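Local coordinates for beta-glucuronidase (Dictyoglomus thermophilum, PDB 6XXW), which probably hydrolyses beta-D-glucuronides, releasing glucuronic acid, as a retaining glycosidase of family 2, at residues F41-D46 and R68-R73; R73-K78 and E138-N143; D509-F514 and G566-V571; Y526-I531 and P578-H583. All coordinates share one frame; numbering follows the deposited sequence. Where two conformers were deposited one is given.

Contacts 1 and 2 lie in the sugar-binding domain and contacts 3 and 4 in the TIM barrel, the pairs at least about 32 Å apart between centres. Contact 1 is a surface junction of a turn and a loop, built on one salt bridge and a tyrosine face; contact 2, which shares R73 and the same sheet, is mostly buried and held by regular strand bonds. In the barrel, contact 3 buries a carboxylate among loop donors, whereas contact 4 packs a valine against glutamines and an isoleucine of the neighbouring helix, with a water bridge. These two also touch: K579 sends its amino group to A510 O, and V571 O meets K579 N. Both reach the third subunit.

Contact 1 of 4, residues F41-D46 and R68-R73; sequences FRTESD and RDYVGR
In the type II beta turn T43-D46 that ends strand 32-43, T43 and E44 settle on Y70 and R73 of the loop leading into strand 73-81. T43 CG2 stands over the centre of the Y70 ring, 4.1 Å from its centroid, a CH-pi contact on one face. Y70 has CG anti to its backbone N (chi1 -178°), which brings the ring against T43 and lets its OH donate to R73 O at 2.8 Å. That carbonyl oxygen also takes a weak bond from E44 N (3.0 Å, N-H...O 121°). The contact thus sits where two neighbouring antiparallel strands of the sugar-binding beta domain, 32-43 and 73-81, adjoin a surface turn. E44 reaches on in an extended chain: OE2 offers its syn lone pair to R73 NH1 at 2.5 Å, at the guanidinium edge, with the two planes 71° apart. The same oxygen lies 3.2 Å from R73 CD. With an alanine here, R73 NH1 would probably lose its carboxylate mate and the guanidinium would be freer to turn, left with a long, weak ion pair to D142. In the loop itself, G72 N bonds N143 OD1, while R68 NH1 bonds P519 O of the second subunit.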
loop_
_atom_site.group_PDB
_atom_site.type_symbol
_atom_site.label_atom_id
_atom_site.label_comp_id
_atom_site.label_asym_id
_atom_site.label_seq_id
_atom_site.Cartn_x
_atom_site.Cartn_y
_atom_site.Cartn_z
ATOM N N PHE A 41 5.008 35.882 0.562
ATOM C CA PHE A 41 3.851 35.462 1.348
ATOM C C PHE A 41 4.179 35.601 2.827
ATOM O O PHE A 41 5.284 35.265 3.256
ATOM C CB PHE A 41 3.478 34.006 0.991
ATOM C CG PHE A 41 2.384 33.383 1.849
ATOM C CD1 PHE A 41 2.670 32.839 3.097
ATOM C CD2 PHE A 41 1.098 33.255 1.356
ATOM C CE1 PHE A 41 1.662 32.241 3.868
ATOM C CE2 PHE A 41 0.092 32.652 2.117
ATOM C CZ PHE A 41 0.383 32.145 3.366
ATOM N N ARG A 42 3.213 36.088 3.603
ATOM C CA ARG A 42 3.378 36.170 5.049
ATOM C C ARG A 42 2.016 36.021 5.704
ATOM O O ARG A 42 0.981 36.130 5.046
ATOM C CB ARG A 42 4.026 37.490 5.480
ATOM C CG ARG A 42 3.200 38.717 5.111
ATOM C CD ARG A 42 3.910 40.026 5.466
ATOM N NE ARG A 42 3.015 41.147 5.198
ATOM C CZ ARG A 42 2.126 41.592 6.073
ATOM N NH1 ARG A 42 1.328 42.597 5.747
ATOM N NH2 ARG A 42 2.050 41.031 7.279
ATOM N N THR A 43 2.026 35.750 7.007
ATOM C CA THR A 43 0.798 35.678 7.784
ATOM C C THR A 43 0.623 36.959 8.594
ATOM O O THR A 43 1.522 37.794 8.687
ATOM C CB THR A 43 0.782 34.455 8.712
ATOM O OG1 THR A 43 1.871 34.529 9.636
ATOM C CG2 THR A 43 0.883 33.153 7.906
ATOM N N GLU A 44 -0.561 37.093 9.192
ATOM C CA GLU A 44 -0.961 38.343 9.832
ATOM C C GLU A 44 0.032 38.781 10.904
ATOM O O GLU A 44 0.498 37.973 11.709
ATOM C CB GLU A 44 -2.354 38.190 10.450
ATOM C CG GLU A 44 -3.099 39.507 10.616
ATOM C CD GLU A 44 -4.584 39.291 10.847
ATOM O OE1 GLU A 44 -4.979 38.155 11.226
ATOM O OE2 GLU A 44 -5.353 40.253 10.643
ATOM N N SER A 45 0.364 40.079 10.891
ATOM C CA SER A 45 1.200 40.714 11.913
ATOM C C SER A 45 2.604 40.114 11.972
ATOM O O SER A 45 3.264 40.151 13.012
ATOM C CB SER A 45 0.529 40.667 13.297
ATOM O OG SER A 45 -0.399 41.737 13.449
ATOM N N ASP A 46 3.079 39.564 10.858
ATOM C CA ASP A 46 4.435 39.047 10.760
ATOM C C ASP A 46 5.149 39.767 9.627
ATOM O O ASP A 46 4.570 39.980 8.559
ATOM C CB ASP A 46 4.447 37.540 10.512
ATOM C CG ASP A 46 5.820 36.927 10.734
ATOM O OD1 ASP A 46 6.825 37.670 10.673
ATOM O OD2 ASP A 46 5.892 35.698 10.975
ATOM N N ARG A 68 -0.179 25.029 7.777
ATOM C CA ARG A 68 -1.188 24.089 7.289
ATOM C C ARG A 68 -2.554 24.340 7.935
ATOM O O ARG A 68 -3.586 24.374 7.259
ATOM C CB ARG A 68 -0.728 22.651 7.559
ATOM C CG ARG A 68 -1.556 21.598 6.827
ATOM C CD ARG A 68 -1.346 20.206 7.427
ATOM N NE ARG A 68 -1.853 20.113 8.798
ATOM C CZ ARG A 68 -1.579 19.115 9.636
ATOM N NH1 ARG A 68 -0.802 18.116 9.237
ATOM N NH2 ARG A 68 -2.089 19.108 10.861
ATOM N N ASP A 69 -2.576 24.524 9.249
ATOM C CA ASP A 69 -3.814 24.648 10.004
ATOM C C ASP A 69 -4.127 26.095 10.354
ATOM O O ASP A 69 -4.945 26.352 11.248
ATOM C CB ASP A 69 -3.734 23.800 11.271
ATOM C CG ASP A 69 -3.556 22.319 10.968
ATOM O OD1 ASP A 69 -3.952 21.879 9.856
ATOM O OD2 ASP A 69 -3.021 21.603 11.840
ATOM N N TYR A 70 -3.505 27.040 9.653
ATOM C CA TYR A 70 -3.662 28.453 9.974
ATOM C C TYR A 70 -5.094 28.914 9.735
ATOM O O TYR A 70 -5.754 28.474 8.791
ATOM C CB TYR A 70 -2.693 29.277 9.123
ATOM C CG TYR A 70 -2.710 30.763 9.390
ATOM C CD1 TYR A 70 -2.025 31.294 10.469
ATOM C CD2 TYR A 70 -3.397 31.637 8.547
ATOM C CE1 TYR A 70 -2.020 32.660 10.717
ATOM C CE2 TYR A 70 -3.408 33.017 8.797
ATOM C CZ TYR A 70 -2.709 33.513 9.883
ATOM O OH TYR A 70 -2.689 34.864 10.150
ATOM N N VAL A 71 -5.581 29.802 10.607
ATOM C CA VAL A 71 -6.881 30.443 10.444
ATOM C C VAL A 71 -6.691 31.934 10.675
ATOM O O VAL A 71 -6.243 32.348 11.751
ATOM C CB VAL A 71 -7.959 29.892 11.404
ATOM C CG1 VAL A 71 -9.247 30.687 11.242
ATOM C CG2 VAL A 71 -8.239 28.413 11.137
ATOM N N GLY A 72 -7.032 32.735 9.671
ATOM C CA GLY A 72 -6.813 34.166 9.750
ATOM C C GLY A 72 -6.391 34.750 8.421
ATOM O O GLY A 72 -6.687 34.181 7.369
ATOM N N ARG A 73 -5.681 35.869 8.458
ATOM C CA ARG A 73 -5.326 36.612 7.257
ATOM C C ARG A 73 -3.911 36.276 6.815
ATOM O O ARG A 73 -2.999 36.166 7.637
ATOM C CB ARG A 73 -5.456 38.118 7.504
ATOM C CG ARG A 73 -6.906 38.551 7.666
ATOM C CD ARG A 73 -7.062 40.045 7.923
ATOM N NE ARG A 73 -8.414 40.358 8.381
ATOM C CZ ARG A 73 -8.777 40.417 9.665
ATOM N NH1 ARG A 73 -7.896 40.178 10.628
ATOM N NH2 ARG A 73 -10.031 40.716 9.993
#

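Contact 2 of 4, residues R73-K78 and E138-N143; sequences RVYYKK and EIMVDN
Y75 and M140 meet as a non-hydrogen-bonded pair between strands 73-78 and 138-142, antiparallel neighbours (162°) in the beta sheet of the sugar-binding domain. Y75 CE2 comes within 3.4 Å of M140 CG. The methionine is bent at chi2 (-74°) and chi3, and its SD lies 3.6 Å from R73 CG, near the edge of the guanidinium. R73, salt-bridged to E44, has D142 OD2 over one guanidinium face, 3.5 Å from NE and well out of plane. Farther along the same face, K77 and E138 run side by side, CG to CG 4.0 Å, with their charged ends not in contact. The backbones are tied by two hydrogen-bonded pairs: V74 N to V141 O (2.9 Å) and its return bond, and Y76 N to I139 O (2.8 Å, nearly straight at 175°) and its return. V74, Y76, I139 and V141 turn to the other, buried face, where Y76 CE1 meets V141 CG2 at 4.3 Å and W39, F41 and I182 close over the group. Outside the pair, R42 lies against the Y75 ring in a cation-pi contact, and a bound TRS molecule, probably from the crystallisation liquor, is about 3 Å from this side chain. Replacing Y75 with a serine would probably uncover M140 CG and leave the R42 guanidinium without its aromatic partner. D142 is itself positioned by OD1, which bonds T144 OG1.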
loop_
_atom_site.group_PDB
_atom_site.type_symbol
_atom_site.label_atom_id
_atom_site.label_comp_id
_atom_site.label_asym_id
_atom_site.label_seq_id
_atom_site.Cartn_x
_atom_site.Cartn_y
_atom_site.Cartn_z
ATOM N N ARG A 73 -5.681 35.869 8.458
ATOM C CA ARG A 73 -5.326 36.612 7.257
ATOM C C ARG A 73 -3.911 36.276 6.815
ATOM O O ARG A 73 -2.999 36.166 7.637
ATOM C CB ARG A 73 -5.456 38.118 7.504
ATOM C CG ARG A 73 -6.906 38.551 7.666
ATOM C CD ARG A 73 -7.062 40.045 7.923
ATOM N NE ARG A 73 -8.414 40.358 8.381
ATOM C CZ ARG A 73 -8.777 40.417 9.665
ATOM N NH1 ARG A 73 -7.896 40.178 10.628
ATOM N NH2 ARG A 73 -10.031 40.716 9.993
ATOM N N VAL A 74 -3.734 36.104 5.506
ATOM C CA VAL A 74 -2.410 35.947 4.925
ATOM C C VAL A 74 -2.275 37.003 3.836
ATOM O O VAL A 74 -3.262 37.576 3.373
ATOM C CB VAL A 74 -2.161 34.526 4.373
ATOM C CG1 VAL A 74 -2.477 33.472 5.465
ATOM C CG2 VAL A 74 -2.987 34.280 3.117
ATOM N N TYR A 75 -1.034 37.280 3.448
ATOM C CA TYR A 75 -0.732 38.406 2.567
ATOM C C TYR A 75 0.231 37.943 1.489
ATOM O O TYR A 75 1.295 37.403 1.800
ATOM C CB TYR A 75 -0.135 39.581 3.356
ATOM C CG TYR A 75 -1.045 40.030 4.468
ATOM C CD1 TYR A 75 -1.064 39.362 5.692
ATOM C CD2 TYR A 75 -1.916 41.095 4.288
ATOM C CE1 TYR A 75 -1.925 39.748 6.712
ATOM C CE2 TYR A 75 -2.773 41.498 5.311
ATOM C CZ TYR A 75 -2.771 40.817 6.513
ATOM O OH TYR A 75 -3.621 41.214 7.523
ATOM N N TYR A 76 -0.153 38.145 0.234
ATOM C CA TYR A 76 0.678 37.864 -0.930
ATOM C C TYR A 76 1.205 39.176 -1.493
ATOM O O TYR A 76 0.509 40.190 -1.454
ATOM C CB TYR A 76 -0.131 37.151 -2.007
ATOM C CG TYR A 76 -0.529 35.724 -1.706
ATOM C CD1 TYR A 76 -1.591 35.439 -0.859
ATOM C CD2 TYR A 76 0.136 34.661 -2.316
ATOM C CE1 TYR A 76 -1.980 34.112 -0.607
ATOM C CE2 TYR A 76 -0.238 33.333 -2.069
ATOM C CZ TYR A 76 -1.295 33.071 -1.220
ATOM O OH TYR A 76 -1.661 31.765 -0.991
ATOM N N LYS A 77 2.434 39.159 -2.023
ATOM C CA LYS A 77 3.061 40.369 -2.553
ATOM C C LYS A 77 3.888 40.043 -3.786
ATOM O O LYS A 77 4.591 39.026 -3.813
ATOM C CB LYS A 77 3.974 41.032 -1.509
ATOM C CG LYS A 77 4.694 42.283 -2.019
ATOM C CD LYS A 77 5.380 43.032 -0.889
ATOM C CE LYS A 77 6.828 43.317 -1.212
ATOM N NZ LYS A 77 7.573 43.825 -0.022
ATOM N N LYS A 78 3.840 40.928 -4.787
ATOM C CA LYS A 78 4.598 40.729 -6.016
ATOM C C LYS A 78 4.810 42.066 -6.712
ATOM O O LYS A 78 3.938 42.937 -6.693
ATOM C CB LYS A 78 3.888 39.766 -6.982
ATOM C CG LYS A 78 4.777 39.274 -8.117
ATOM C CD LYS A 78 4.144 38.149 -8.908
ATOM C CE LYS A 78 5.213 37.330 -9.615
ATOM N NZ LYS A 78 4.684 36.686 -10.848
ATOM N N GLU A 138 -0.496 43.690 -3.654
ATOM C CA GLU A 138 -0.625 42.893 -2.445
ATOM C C GLU A 138 -2.057 42.402 -2.343
ATOM O O GLU A 138 -3.001 43.152 -2.603
ATOM C CB GLU A 138 -0.227 43.697 -1.204
ATOM C CG GLU A 138 1.251 44.078 -1.202
ATOM C CD GLU A 138 1.612 45.003 -0.068
ATOM O OE1 GLU A 138 2.146 44.502 0.948
ATOM O OE2 GLU A 138 1.355 46.225 -0.194
ATOM N N ILE A 139 -2.216 41.129 -1.993
ATOM C CA ILE A 139 -3.529 40.517 -1.882
ATOM C C ILE A 139 -3.640 39.910 -0.493
ATOM O O ILE A 139 -2.823 39.063 -0.115
ATOM C CB ILE A 139 -3.780 39.462 -2.974
ATOM C CG1 ILE A 139 -3.743 40.136 -4.352
ATOM C CG2 ILE A 139 -5.136 38.748 -2.727
ATOM C CD1 ILE A 139 -3.743 39.193 -5.548
ATOM N N MET A 140 -4.616 40.377 0.279
ATOM C CA MET A 140 -4.934 39.778 1.560
ATOM C C MET A 140 -6.023 38.740 1.339
ATOM O O MET A 140 -6.987 38.984 0.608
ATOM C CB MET A 140 -5.394 40.848 2.560
ATOM C CG MET A 140 -5.642 40.363 3.983
ATOM S SD MET A 140 -7.181 39.398 4.200
ATOM C CE MET A 140 -8.446 40.609 3.794
ATOM N N VAL A 141 -5.867 37.582 1.971
ATOM C CA VAL A 141 -6.857 36.512 1.904
ATOM C C VAL A 141 -7.136 36.058 3.329
ATOM O O VAL A 141 -6.203 35.821 4.095
ATOM C CB VAL A 141 -6.372 35.323 1.047
ATOM C CG1 VAL A 141 -7.446 34.245 0.990
ATOM C CG2 VAL A 141 -5.969 35.787 -0.374
ATOM N N ASP A 142 -8.413 35.927 3.675
ATOM C CA ASP A 142 -8.846 35.518 5.010
ATOM C C ASP A 142 -9.667 34.249 4.846
ATOM O O ASP A 142 -10.632 34.235 4.075
ATOM C CB ASP A 142 -9.669 36.638 5.666
ATOM C CG ASP A 142 -9.918 36.418 7.165
ATOM O OD1 ASP A 142 -9.855 35.279 7.654
ATOM O OD2 ASP A 142 -10.202 37.407 7.864
ATOM N N ASN A 143 -9.267 33.171 5.533
ATOM C CA ASN A 143 -9.971 31.899 5.429
ATOM C C ASN A 143 -10.928 31.662 6.591
ATOM O O ASN A 143 -11.462 30.555 6.724
ATOM C CB ASN A 143 -8.975 30.732 5.317
ATOM C CG ASN A 143 -8.108 30.589 6.541
ATOM O OD1 ASN A 143 -8.139 31.437 7.425
ATOM N ND2 ASN A 143 -7.330 29.500 6.609
#

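Contact 3 of 4, residues D509-F514 and G566-V571; sequences DAISGF and GNKKGV
Two loops, neither of them a strand, are joined through one buried carboxylate, D509, which takes a lysine, a backbone N-H and a water. The loops follow strands 501-505 and 544-550 of the TIM barrel, at the strand ends where glycosidases of this fold place their active site. D509 OD1 receives K569 NZ at 2.6 Å as a salt bridge, on its syn side but 34° out of the carboxylate plane; the lysine is bent only at its last torsion (chi4 51°), which curls NZ back to the oxygen. OD2 takes K568 N at 2.9 Å on its anti side, and a water that donates to it (2.7 Å) also donates to G566 O. A510 N bonds K568 O at 2.9 Å from 48° above the carbonyl plane. I511 CD1 packs against K568 CG (3.6 Å), and F514 of the second subunit covers both residues, while K568 NZ turns to V564 O. The sequence N567-K568-K569 matches the N-x-K motif by which beta-glucuronidases recognise the glucuronate carboxylate; a TRS molecule, probably from the crystallisation liquor, lies about 4 Å from the N567 side chain. Probably D509, with Y473 OH as a further partner of NZ, positions K569. An Asx turn fixes N567: OD1 accepts K569 N at 2.9 Å, in the carbonyl plane.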
loop_
_atom_site.group_PDB
_atom_site.type_symbol
_atom_site.label_atom_id
_atom_site.label_comp_id
_atom_site.label_asym_id
_atom_site.label_seq_id
_atom_site.Cartn_x
_atom_site.Cartn_y
_atom_site.Cartn_z
ATOM N N ASP A 509 -15.743 4.397 0.638
ATOM C CA ASP A 509 -14.302 4.616 0.740
ATOM C C ASP A 509 -13.567 3.329 0.391
ATOM O O ASP A 509 -13.985 2.242 0.794
ATOM C CB ASP A 509 -13.900 5.051 2.152
ATOM C CG ASP A 509 -14.426 6.419 2.522
ATOM O OD1 ASP A 509 -15.632 6.518 2.856
ATOM O OD2 ASP A 509 -13.627 7.383 2.502
ATOM N N ALA A 510 -12.486 3.444 -0.389
ATOM C CA ALA A 510 -11.650 2.290 -0.717
ATOM C C ALA A 510 -10.188 2.712 -0.674
ATOM O O ALA A 510 -9.784 3.629 -1.394
ATOM C CB ALA A 510 -11.996 1.699 -2.091
ATOM N N ILE A 511 -9.403 2.073 0.185
ATOM C CA ILE A 511 -7.963 2.291 0.173
ATOM C C ILE A 511 -7.383 1.484 -0.980
ATOM O O ILE A 511 -7.639 0.283 -1.089
ATOM C CB ILE A 511 -7.320 1.874 1.504
ATOM C CG1 ILE A 511 -8.023 2.522 2.703
ATOM C CG2 ILE A 511 -5.826 2.214 1.484
ATOM C CD1 ILE A 511 -8.147 4.006 2.603
ATOM N N SER A 512 -6.614 2.141 -1.845
ATOM C CA SER A 512 -5.975 1.435 -2.949
ATOM C C SER A 512 -5.098 0.301 -2.416
ATOM O O SER A 512 -4.260 0.511 -1.541
ATOM C CB SER A 512 -5.143 2.425 -3.777
ATOM O OG SER A 512 -4.635 1.795 -4.934
ATOM N N GLY A 513 -5.308 -0.915 -2.915
ATOM C CA GLY A 513 -4.566 -2.050 -2.406
ATOM C C GLY A 513 -5.204 -2.806 -1.267
ATOM O O GLY A 513 -4.722 -3.894 -0.934
ATOM N N PHE A 514 -6.240 -2.260 -0.634
ATOM C CA PHE A 514 -7.029 -3.034 0.324
ATOM C C PHE A 514 -7.998 -3.919 -0.447
ATOM O O PHE A 514 -8.882 -3.408 -1.139
ATOM C CB PHE A 514 -7.800 -2.119 1.281
ATOM C CG PHE A 514 -6.994 -1.647 2.462
ATOM C CD1 PHE A 514 -5.629 -1.417 2.348
ATOM C CD2 PHE A 514 -7.605 -1.427 3.683
ATOM C CE1 PHE A 514 -4.891 -0.979 3.439
ATOM C CE2 PHE A 514 -6.873 -0.989 4.783
ATOM C CZ PHE A 514 -5.515 -0.769 4.660
ATOM N N GLY A 566 -8.232 12.151 4.430
ATOM C CA GLY A 566 -9.163 12.627 3.424
ATOM C C GLY A 566 -10.255 11.624 3.111
ATOM O O GLY A 566 -10.439 10.598 3.782
ATOM N N ASN A 567 -11.010 11.954 2.062
ATOM C CA ASN A 567 -12.129 11.145 1.599
ATOM C C ASN A 567 -11.609 10.157 0.557
ATOM O O ASN A 567 -11.018 10.557 -0.450
ATOM C CB ASN A 567 -13.215 12.048 1.017
ATOM C CG ASN A 567 -14.509 11.311 0.711
ATOM O OD1 ASN A 567 -14.519 10.317 -0.021
ATOM N ND2 ASN A 567 -15.618 11.825 1.237
ATOM N N LYS A 568 -11.841 8.870 0.791
ATOM C CA LYS A 568 -11.275 7.827 -0.046
ATOM C C LYS A 568 -12.310 7.193 -0.964
ATOM O O LYS A 568 -12.096 6.082 -1.447
ATOM C CB LYS A 568 -10.605 6.762 0.827
ATOM C CG LYS A 568 -9.259 7.207 1.399
ATOM C CD LYS A 568 -8.197 7.214 0.292
ATOM C CE LYS A 568 -6.774 7.408 0.834
ATOM N NZ LYS A 568 -6.567 8.779 1.432
ATOM N N LYS A 569 -13.414 7.889 -1.241
ATOM C CA LYS A 569 -14.436 7.369 -2.138
ATOM C C LYS A 569 -14.112 7.596 -3.615
ATOM O O LYS A 569 -14.957 7.303 -4.467
ATOM C CB LYS A 569 -15.784 8.006 -1.799
ATOM C CG LYS A 569 -16.282 7.642 -0.402
ATOM C CD LYS A 569 -17.795 7.712 -0.301
ATOM C CE LYS A 569 -18.263 7.341 1.107
ATOM N NZ LYS A 569 -17.533 8.128 2.157
ATOM N N GLY A 570 -12.924 8.097 -3.943
ATOM C CA GLY A 570 -12.586 8.282 -5.344
ATOM C C GLY A 570 -12.646 6.973 -6.122
ATOM O O GLY A 570 -12.314 5.900 -5.610
ATOM N N VAL A 571 -13.117 7.062 -7.368
ATOM C CA VAL A 571 -12.973 5.971 -8.330
ATOM C C VAL A 571 -11.537 5.936 -8.862
ATOM O O VAL A 571 -11.034 4.876 -9.257
ATOM C CB VAL A 571 -14.019 6.150 -9.447
ATOM C CG1 VAL A 571 -13.646 5.396 -10.705
ATOM C CG2 VAL A 571 -15.415 5.762 -8.957
HETATM O O HOH W 1 -11.754 8.178 4.327
#

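Contact 4 of 4, residues Y526-I531 and P578-H583; sequences YQQEMI and PKMVAH
Helix 524-538 and the start of helix 580-591 come closest at Q528 and V581, whose CA atoms are 4.7 Å apart. V581 carries most of the contact, its two methyls going to different neighbours. CG1, placed between the backbone N and the carbonyl carbon (chi1 72°), presses on Q527 CD at 3.5 Å; CG2 meets I531 CD1 at 3.7 Å, the two side chains crossing at about a right angle. Between them V581 CB lies 4.0 Å from Q528 CB. M580 packs beside the end of Q528. A water links the helices by donating to Q527 OE1 (2.7 Å) and accepting from V581 N (3.0 Å), a backbone N-H in the first turn of its helix. The extended chain of K579 passes Q527, CD to OE1 3.8 Å, on its way to a salt bridge with D554 and a bond to A510 O; Q527 NE2 bonds G570 O, so both reach the loops 509-514 and 566-571. H583 NE2 also bonds E525 OE2 of the third subunit. Following the adjacent parallel strands 501-505 and 544-550, the two helices are neighbours in the outer layer of a (beta/alpha)8 TIM barrel.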
loop_
_atom_site.group_PDB
_atom_site.type_symbol
_atom_site.label_atom_id
_atom_site.label_comp_id
_atom_site.label_asym_id
_atom_site.label_seq_id
_atom_site.Cartn_x
_atom_site.Cartn_y
_atom_site.Cartn_z
ATOM N N TYR A 526 -15.488 -3.955 -2.024
ATOM C CA TYR A 526 -16.732 -3.452 -1.464
ATOM C C TYR A 526 -17.222 -2.253 -2.255
ATOM O O TYR A 526 -18.418 -2.142 -2.551
ATOM C CB TYR A 526 -16.549 -3.094 0.011
ATOM C CG TYR A 526 -17.868 -2.935 0.747
ATOM C CD1 TYR A 526 -18.569 -1.726 0.699
ATOM C CD2 TYR A 526 -18.425 -3.990 1.454
ATOM C CE1 TYR A 526 -19.783 -1.572 1.350
ATOM C CE2 TYR A 526 -19.632 -3.845 2.124
ATOM C CZ TYR A 526 -20.308 -2.630 2.064
ATOM O OH TYR A 526 -21.507 -2.476 2.715
ATOM N N GLN A 527 -16.302 -1.354 -2.625
ATOM C CA GLN A 527 -16.682 -0.193 -3.418
ATOM C C GLN A 527 -17.321 -0.620 -4.740
ATOM O O GLN A 527 -18.379 -0.105 -5.125
ATOM C CB GLN A 527 -15.462 0.706 -3.646
ATOM C CG GLN A 527 -15.724 1.878 -4.607
ATOM C CD GLN A 527 -14.444 2.631 -4.959
ATOM O OE1 GLN A 527 -13.384 2.031 -5.113
ATOM N NE2 GLN A 527 -14.546 3.945 -5.092
ATOM N N GLN A 528 -16.705 -1.584 -5.436
ATOM C CA GLN A 528 -17.250 -2.039 -6.715
ATOM C C GLN A 528 -18.594 -2.742 -6.540
ATOM O O GLN A 528 -19.517 -2.521 -7.330
ATOM C CB GLN A 528 -16.249 -2.969 -7.432
ATOM C CG GLN A 528 -16.829 -3.701 -8.660
ATOM C CD GLN A 528 -15.763 -4.315 -9.563
ATOM O OE1 GLN A 528 -14.878 -3.622 -10.059
ATOM N NE2 GLN A 528 -15.846 -5.623 -9.770
ATOM N N GLU A 529 -18.725 -3.605 -5.527
ATOM C CA GLU A 529 -19.981 -4.335 -5.363
ATOM C C GLU A 529 -21.120 -3.390 -4.995
ATOM O O GLU A 529 -22.233 -3.510 -5.517
ATOM C CB GLU A 529 -19.825 -5.426 -4.304
ATOM C CG GLU A 529 -21.028 -6.361 -4.185
ATOM C CD GLU A 529 -21.236 -7.229 -5.421
ATOM O OE1 GLU A 529 -20.257 -7.502 -6.151
ATOM O OE2 GLU A 529 -22.394 -7.635 -5.665
ATOM N N MET A 530 -20.857 -2.446 -4.094
ATOM C CA MET A 530 -21.877 -1.469 -3.740
ATOM C C MET A 530 -22.339 -0.703 -4.976
ATOM O O MET A 530 -23.540 -0.599 -5.250
ATOM C CB MET A 530 -21.326 -0.511 -2.683
ATOM C CG MET A 530 -22.276 0.637 -2.375
ATOM S SD MET A 530 -21.550 1.808 -1.211
ATOM C CE MET A 530 -22.929 2.955 -1.000
ATOM N N ILE A 531 -21.392 -0.192 -5.759
ATOM C CA ILE A 531 -21.756 0.613 -6.921
ATOM C C ILE A 531 -22.515 -0.237 -7.932
ATOM O O ILE A 531 -23.529 0.194 -8.497
ATOM C CB ILE A 531 -20.491 1.264 -7.521
ATOM C CG1 ILE A 531 -20.073 2.470 -6.671
ATOM C CG2 ILE A 531 -20.709 1.664 -8.968
ATOM C CD1 ILE A 531 -18.681 2.999 -6.993
ATOM N N PRO A 578 -6.635 4.480 -11.792
ATOM C CA PRO A 578 -7.947 3.873 -11.523
ATOM C C PRO A 578 -7.914 2.839 -10.407
ATOM O O PRO A 578 -6.963 2.065 -10.275
ATOM C CB PRO A 578 -8.303 3.211 -12.861
ATOM C CG PRO A 578 -6.943 2.842 -13.460
ATOM C CD PRO A 578 -6.031 3.988 -13.046
ATOM N N LYS A 579 -8.989 2.806 -9.615
ATOM C CA LYS A 579 -9.234 1.674 -8.739
ATOM C C LYS A 579 -10.030 0.614 -9.499
ATOM O O LYS A 579 -10.437 0.819 -10.641
ATOM C CB LYS A 579 -9.961 2.115 -7.462
ATOM C CG LYS A 579 -9.157 3.111 -6.636
ATOM C CD LYS A 579 -9.945 3.534 -5.387
ATOM C CE LYS A 579 -9.388 4.834 -4.807
ATOM N NZ LYS A 579 -10.249 5.381 -3.706
ATOM N N MET A 580 -10.267 -0.533 -8.847
ATOM C CA MET A 580 -10.992 -1.623 -9.493
ATOM C C MET A 580 -12.313 -1.154 -10.103
ATOM O O MET A 580 -12.620 -1.462 -11.261
ATOM C CB MET A 580 -11.234 -2.750 -8.488
ATOM C CG MET A 580 -11.675 -4.045 -9.131
ATOM S SD MET A 580 -11.963 -5.309 -7.870
ATOM C CE MET A 580 -10.506 -5.057 -6.883
ATOM N N VAL A 581 -13.106 -0.388 -9.343
ATOM C CA VAL A 581 -14.434 -0.013 -9.831
ATOM C C VAL A 581 -14.377 0.895 -11.057
ATOM O O VAL A 581 -15.350 0.944 -11.816
ATOM C CB VAL A 581 -15.261 0.656 -8.711
ATOM C CG1 VAL A 581 -14.740 2.030 -8.414
ATOM C CG2 VAL A 581 -16.750 0.712 -9.097
ATOM N N ALA A 582 -13.266 1.612 -11.283
ATOM C CA ALA A 582 -13.125 2.378 -12.524
ATOM C C ALA A 582 -13.282 1.483 -13.745
ATOM O O ALA A 582 -13.887 1.879 -14.748
ATOM C CB ALA A 582 -11.769 3.085 -12.570
ATOM N N HIS A 583 -12.742 0.263 -13.682
ATOM C CA HIS A 583 -12.876 -0.640 -14.817
ATOM C C HIS A 583 -14.292 -1.189 -14.945
ATOM O O HIS A 583 -14.774 -1.381 -16.067
ATOM C CB HIS A 583 -11.835 -1.748 -14.690
ATOM C CG HIS A 583 -10.459 -1.211 -14.484
ATOM N ND1 HIS A 583 -9.708 -0.697 -15.519
ATOM C CD2 HIS A 583 -9.732 -1.021 -13.357
ATOM C CE1 HIS A 583 -8.553 -0.264 -15.044
ATOM N NE2 HIS A 583 -8.544 -0.441 -13.734
HETATM O O HOH W 2 -12.943 -0.316 -6.379
#